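Local coordinates for protein pilotin OutS (Dickeya dadantii, PDB 3UTK) that serves as the pilotin of a type II secretion system, interacting with the secretin OutD, and is required to export pectate lyases and cellulases across the outer membrane, at residues Ile44-Lys55 with Tyr90-Tyr101. Sequence-based numbering, arbitrary orientation.
Sequences ISQLASLVAASK and YQSLPQLSENLY
Lys55 runs straight across the ring of Tyr101 to reach Glu98, in a helix pair whose segments 44-55 and 94-101 cross at -53° with their axes 7.9 Å apart. CG leaves anti to the backbone N (chi1 -179°) and every later torsion is extended. CB lies near Tyr101 CD1, CG passes over CD1 and CE1, and CD stands 3.9 Å from the ring centroid, almost on its normal, in a CH-pi contact. CE moves out above CE2, and NZ meets Glu98 OE1 at 2.9 Å, on the syn side but tilted 27° from the carboxylate plane. Asp69, opening helix 69-82, forms a second salt bridge with the same ammonium.

In the middle, small residues bring the backbones together: Ala48 CA to Ser97 CA is only 4.4 Å. Leu100 sits as a knob among Ser45, Ala48, Ser49 and Ala52, its CD1 3.6 Å from Ala48 CB. Leu96 presses its CG and CD2 on the same methyl. Ser97 OG lies against Val51 CB and Ala48 CA while bonding to Leu93 O, 2.7 Å away, from above the carbonyl plane; Ser97 N reaches that oxygen from the opposite face.

Toward Ile44, the turn Tyr90-Leu93 carries the contact on. Leu93 CD1 fits against Leu47 CB and Ala48, and the Tyr90 ring meets Ile44 CG1 and Leu47 CD1 obliquely, its hydroxyl bonded to Gln43 on helix 40-60.

Helices 40-60 and 94-106 of the pilotin's nested helical hairpins are thus joined through a largely apolar seam. The Ser97 hydroxyl lies in it with its hydrogen bond made to Leu93 O, four residues back, while the two carboxylates probably favour a charged Lys55, whose methylenes cover one face of the Tyr101 ring.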
loop_
_atom_site.group_PDB
_atom_site.type_symbol
_atom_site.label_atom_id
_atom_site.label_comp_id
_atom_site.label_asym_id
_atom_site.label_seq_id
_atom_site.Cartn_x
_atom_site.Cartn_y
_atom_site.Cartn_z
ATOM N N ILE A 44 8.131 3.747 -7.471
ATOM C CA ILE A 44 8.377 3.138 -6.166
ATOM C C ILE A 44 7.585 3.826 -5.059
ATOM O O ILE A 44 6.995 3.168 -4.200
ATOM C CB ILE A 44 9.869 3.169 -5.807
ATOM C CG1 ILE A 44 10.694 2.529 -6.926
ATOM C CG2 ILE A 44 10.106 2.467 -4.480
ATOM C CD1 ILE A 44 12.188 2.638 -6.725
ATOM N N SER A 45 7.580 5.153 -5.086
ATOM C CA SER A 45 6.820 5.942 -4.123
ATOM C C SER A 45 5.330 5.630 -4.187
ATOM O O SER A 45 4.639 5.622 -3.162
ATOM C CB SER A 45 7.030 7.429 -4.386
ATOM O OG SER A 45 8.326 7.823 -3.986
ATOM N N GLN A 46 4.837 5.388 -5.396
ATOM C CA GLN A 46 3.422 5.107 -5.587
ATOM C C GLN A 46 3.041 3.758 -4.990
ATOM O O GLN A 46 2.015 3.639 -4.325
ATOM C CB GLN A 46 3.040 5.177 -7.074
ATOM C CG GLN A 46 3.046 6.598 -7.631
ATOM C CD GLN A 46 2.431 6.716 -9.016
ATOM O OE1 GLN A 46 1.959 5.735 -9.594
ATOM N NE2 GLN A 46 2.433 7.930 -9.553
ATOM N N LEU A 47 3.868 2.743 -5.232
ATOM C CA LEU A 47 3.605 1.411 -4.694
ATOM C C LEU A 47 3.680 1.404 -3.174
ATOM O O LEU A 47 2.854 0.773 -2.512
ATOM C CB LEU A 47 4.587 0.390 -5.267
ATOM C CG LEU A 47 4.544 0.255 -6.787
ATOM C CD1 LEU A 47 5.595 -0.746 -7.261
ATOM C CD2 LEU A 47 3.158 -0.155 -7.243
ATOM N N ALA A 48 4.669 2.114 -2.629
ATOM C CA ALA A 48 4.879 2.158 -1.189
ATOM C C ALA A 48 3.689 2.806 -0.504
ATOM O O ALA A 48 3.292 2.402 0.589
ATOM C CB ALA A 48 6.177 2.908 -0.844
ATOM N N SER A 49 3.120 3.810 -1.160
ATOM C CA SER A 49 1.927 4.474 -0.652
ATOM C C SER A 49 0.730 3.518 -0.560
ATOM O O SER A 49 -0.044 3.566 0.398
ATOM C CB SER A 49 1.588 5.687 -1.524
ATOM O OG SER A 49 0.353 6.269 -1.136
ATOM N N LEU A 50 0.579 2.652 -1.557
ATOM C CA LEU A 50 -0.515 1.684 -1.575
ATOM C C LEU A 50 -0.302 0.642 -0.483
ATOM O O LEU A 50 -1.228 0.268 0.213
ATOM C CB LEU A 50 -0.619 1.001 -2.947
ATOM C CG LEU A 50 -1.205 1.828 -4.095
ATOM C CD1 LEU A 50 -0.996 1.127 -5.440
ATOM C CD2 LEU A 50 -2.685 2.110 -3.869
ATOM N N VAL A 51 0.935 0.193 -0.323
ATOM C CA VAL A 51 1.251 -0.758 0.729
ATOM C C VAL A 51 0.985 -0.152 2.117
ATOM O O VAL A 51 0.381 -0.797 2.975
ATOM C CB VAL A 51 2.710 -1.238 0.618
ATOM C CG1 VAL A 51 3.038 -2.178 1.758
ATOM C CG2 VAL A 51 2.922 -1.940 -0.732
ATOM N N ALA A 52 1.434 1.083 2.322
ATOM C CA ALA A 52 1.225 1.789 3.588
ATOM C C ALA A 52 -0.253 1.977 3.915
ATOM O O ALA A 52 -0.673 1.776 5.055
ATOM C CB ALA A 52 1.917 3.139 3.562
ATOM N N ALA A 53 -1.033 2.383 2.920
ATOM C CA ALA A 53 -2.473 2.573 3.109
ATOM C C ALA A 53 -3.157 1.244 3.446
ATOM O O ALA A 53 -4.049 1.186 4.286
ATOM C CB ALA A 53 -3.099 3.200 1.868
ATOM N N SER A 54 -2.739 0.178 2.767
ATOM C CA SER A 54 -3.266 -1.144 3.048
ATOM C C SER A 54 -2.946 -1.621 4.465
ATOM O O SER A 54 -3.810 -2.166 5.126
ATOM C CB SER A 54 -2.757 -2.159 2.027
ATOM O OG SER A 54 -3.209 -1.820 0.728
ATOM N N LYS A 55 -1.702 -1.452 4.921
ATOM C CA LYS A 55 -1.359 -1.838 6.292
ATOM C C LYS A 55 -2.150 -0.981 7.288
ATOM O O LYS A 55 -2.594 -1.467 8.323
ATOM C CB LYS A 55 0.151 -1.721 6.547
ATOM C CG LYS A 55 0.571 -2.146 7.954
ATOM C CD LYS A 55 2.083 -2.166 8.141
ATOM C CE LYS A 55 2.447 -2.701 9.521
ATOM N NZ LYS A 55 3.889 -3.059 9.623
ATOM N N TYR A 90 13.247 -1.815 -7.794
ATOM C CA TYR A 90 12.344 -1.583 -6.670
ATOM C C TYR A 90 12.947 -1.834 -5.285
ATOM O O TYR A 90 12.232 -1.786 -4.286
ATOM C CB TYR A 90 11.065 -2.410 -6.840
ATOM C CG TYR A 90 10.115 -1.848 -7.866
ATOM C CD1 TYR A 90 10.433 -0.701 -8.583
ATOM C CD2 TYR A 90 8.888 -2.453 -8.107
ATOM C CE1 TYR A 90 9.561 -0.184 -9.527
ATOM C CE2 TYR A 90 8.013 -1.940 -9.041
ATOM C CZ TYR A 90 8.352 -0.806 -9.746
ATOM O OH TYR A 90 7.476 -0.298 -10.677
ATOM N N GLN A 91 14.255 -2.074 -5.230
ATOM C CA GLN A 91 14.944 -2.429 -3.983
ATOM C C GLN A 91 14.417 -1.740 -2.716
ATOM O O GLN A 91 14.294 -2.366 -1.652
ATOM C CB GLN A 91 16.454 -2.189 -4.125
ATOM C CG GLN A 91 17.157 -3.191 -5.030
ATOM C CD GLN A 91 17.188 -2.758 -6.485
ATOM O OE1 GLN A 91 16.718 -1.676 -6.837
ATOM N NE2 GLN A 91 17.757 -3.600 -7.337
ATOM N N SER A 92 14.093 -0.457 -2.835
ATOM C CA SER A 92 13.697 0.341 -1.684
ATOM C C SER A 92 12.188 0.348 -1.434
ATOM O O SER A 92 11.642 1.370 -1.014
ATOM C CB SER A 92 14.182 1.780 -1.861
ATOM O OG SER A 92 13.616 2.359 -3.025
ATOM N N LEU A 93 11.517 -0.784 -1.652
ATOM C CA LEU A 93 10.050 -0.825 -1.509
ATOM C C LEU A 93 9.510 -1.190 -0.112
ATOM O O LEU A 93 8.653 -0.487 0.421
ATOM C CB LEU A 93 9.398 -1.722 -2.583
ATOM C CG LEU A 93 7.860 -1.792 -2.517
ATOM C CD1 LEU A 93 7.231 -0.408 -2.616
ATOM C CD2 LEU A 93 7.272 -2.723 -3.586
ATOM N N PRO A 94 9.993 -2.298 0.480
ATOM C CA PRO A 94 9.447 -2.696 1.789
ATOM C C PRO A 94 9.735 -1.716 2.938
ATOM O O PRO A 94 8.828 -1.391 3.706
ATOM C CB PRO A 94 10.131 -4.037 2.063
ATOM C CG PRO A 94 10.560 -4.538 0.698
ATOM C CD PRO A 94 10.927 -3.303 -0.062
ATOM N N GLN A 95 10.982 -1.274 3.078
ATOM C CA GLN A 95 11.302 -0.296 4.110
ATOM C C GLN A 95 10.567 1.022 3.879
ATOM O O GLN A 95 10.083 1.646 4.828
ATOM C CB GLN A 95 12.804 -0.038 4.188
ATOM C CG GLN A 95 13.173 0.955 5.283
ATOM C CD GLN A 95 12.670 0.519 6.650
ATOM O OE1 GLN A 95 12.797 -0.645 7.029
ATOM N NE2 GLN A 95 12.087 1.450 7.392
ATOM N N LEU A 96 10.487 1.448 2.622
ATOM C CA LEU A 96 9.807 2.699 2.314
ATOM C C LEU A 96 8.343 2.604 2.721
ATOM O O LEU A 96 7.772 3.559 3.250
ATOM C CB LEU A 96 9.917 3.043 0.828
ATOM C CG LEU A 96 9.134 4.305 0.451
ATOM C CD1 LEU A 96 9.638 5.512 1.248
ATOM C CD2 LEU A 96 9.193 4.582 -1.037
ATOM N N SER A 97 7.749 1.440 2.481
ATOM C CA SER A 97 6.349 1.197 2.812
ATOM C C SER A 97 6.099 1.355 4.308
ATOM O O SER A 97 5.126 1.991 4.725
ATOM C CB SER A 97 5.939 -0.212 2.378
ATOM O OG SER A 97 5.996 -0.360 0.973
ATOM N N GLU A 98 6.987 0.768 5.107
ATOM C CA GLU A 98 6.881 0.839 6.558
ATOM C C GLU A 98 7.087 2.274 7.044
ATOM O O GLU A 98 6.387 2.732 7.949
ATOM C CB GLU A 98 7.875 -0.122 7.222
ATOM C CG GLU A 98 7.893 -0.085 8.752
ATOM C CD GLU A 98 6.576 -0.511 9.392
ATOM O OE1 GLU A 98 5.705 -1.056 8.685
ATOM O OE2 GLU A 98 6.414 -0.298 10.616
ATOM N N ASN A 99 8.035 2.985 6.438
ATOM C CA ASN A 99 8.273 4.387 6.802
ATOM C C ASN A 99 7.054 5.269 6.553
ATOM O O ASN A 99 6.702 6.110 7.382
ATOM C CB ASN A 99 9.481 4.953 6.059
ATOM C CG ASN A 99 10.789 4.384 6.561
ATOM O OD1 ASN A 99 11.848 4.605 5.966
ATOM N ND2 ASN A 99 10.726 3.640 7.660
ATOM N N LEU A 100 6.413 5.075 5.403
ATOM C CA LEU A 100 5.207 5.824 5.056
ATOM C C LEU A 100 4.039 5.465 5.971
ATOM O O LEU A 100 3.221 6.312 6.302
ATOM C CB LEU A 100 4.817 5.580 3.591
ATOM C CG LEU A 100 5.656 6.236 2.490
ATOM C CD1 LEU A 100 5.150 5.790 1.130
ATOM C CD2 LEU A 100 5.638 7.763 2.599
ATOM N N TYR A 101 3.960 4.199 6.370
ATOM C CA TYR A 101 2.941 3.772 7.322
ATOM C C TYR A 101 3.157 4.488 8.651
ATOM O O TYR A 101 2.223 5.030 9.232
ATOM C CB TYR A 101 2.961 2.243 7.501
ATOM C CG TYR A 101 2.161 1.755 8.690
ATOM C CD1 TYR A 101 0.774 1.750 8.663
ATOM C CD2 TYR A 101 2.796 1.309 9.843
ATOM C CE1 TYR A 101 0.039 1.312 9.744
ATOM C CE2 TYR A 101 2.068 0.868 10.931
ATOM C CZ TYR A 101 0.689 0.873 10.878
ATOM O OH TYR A 101 -0.046 0.441 11.957
#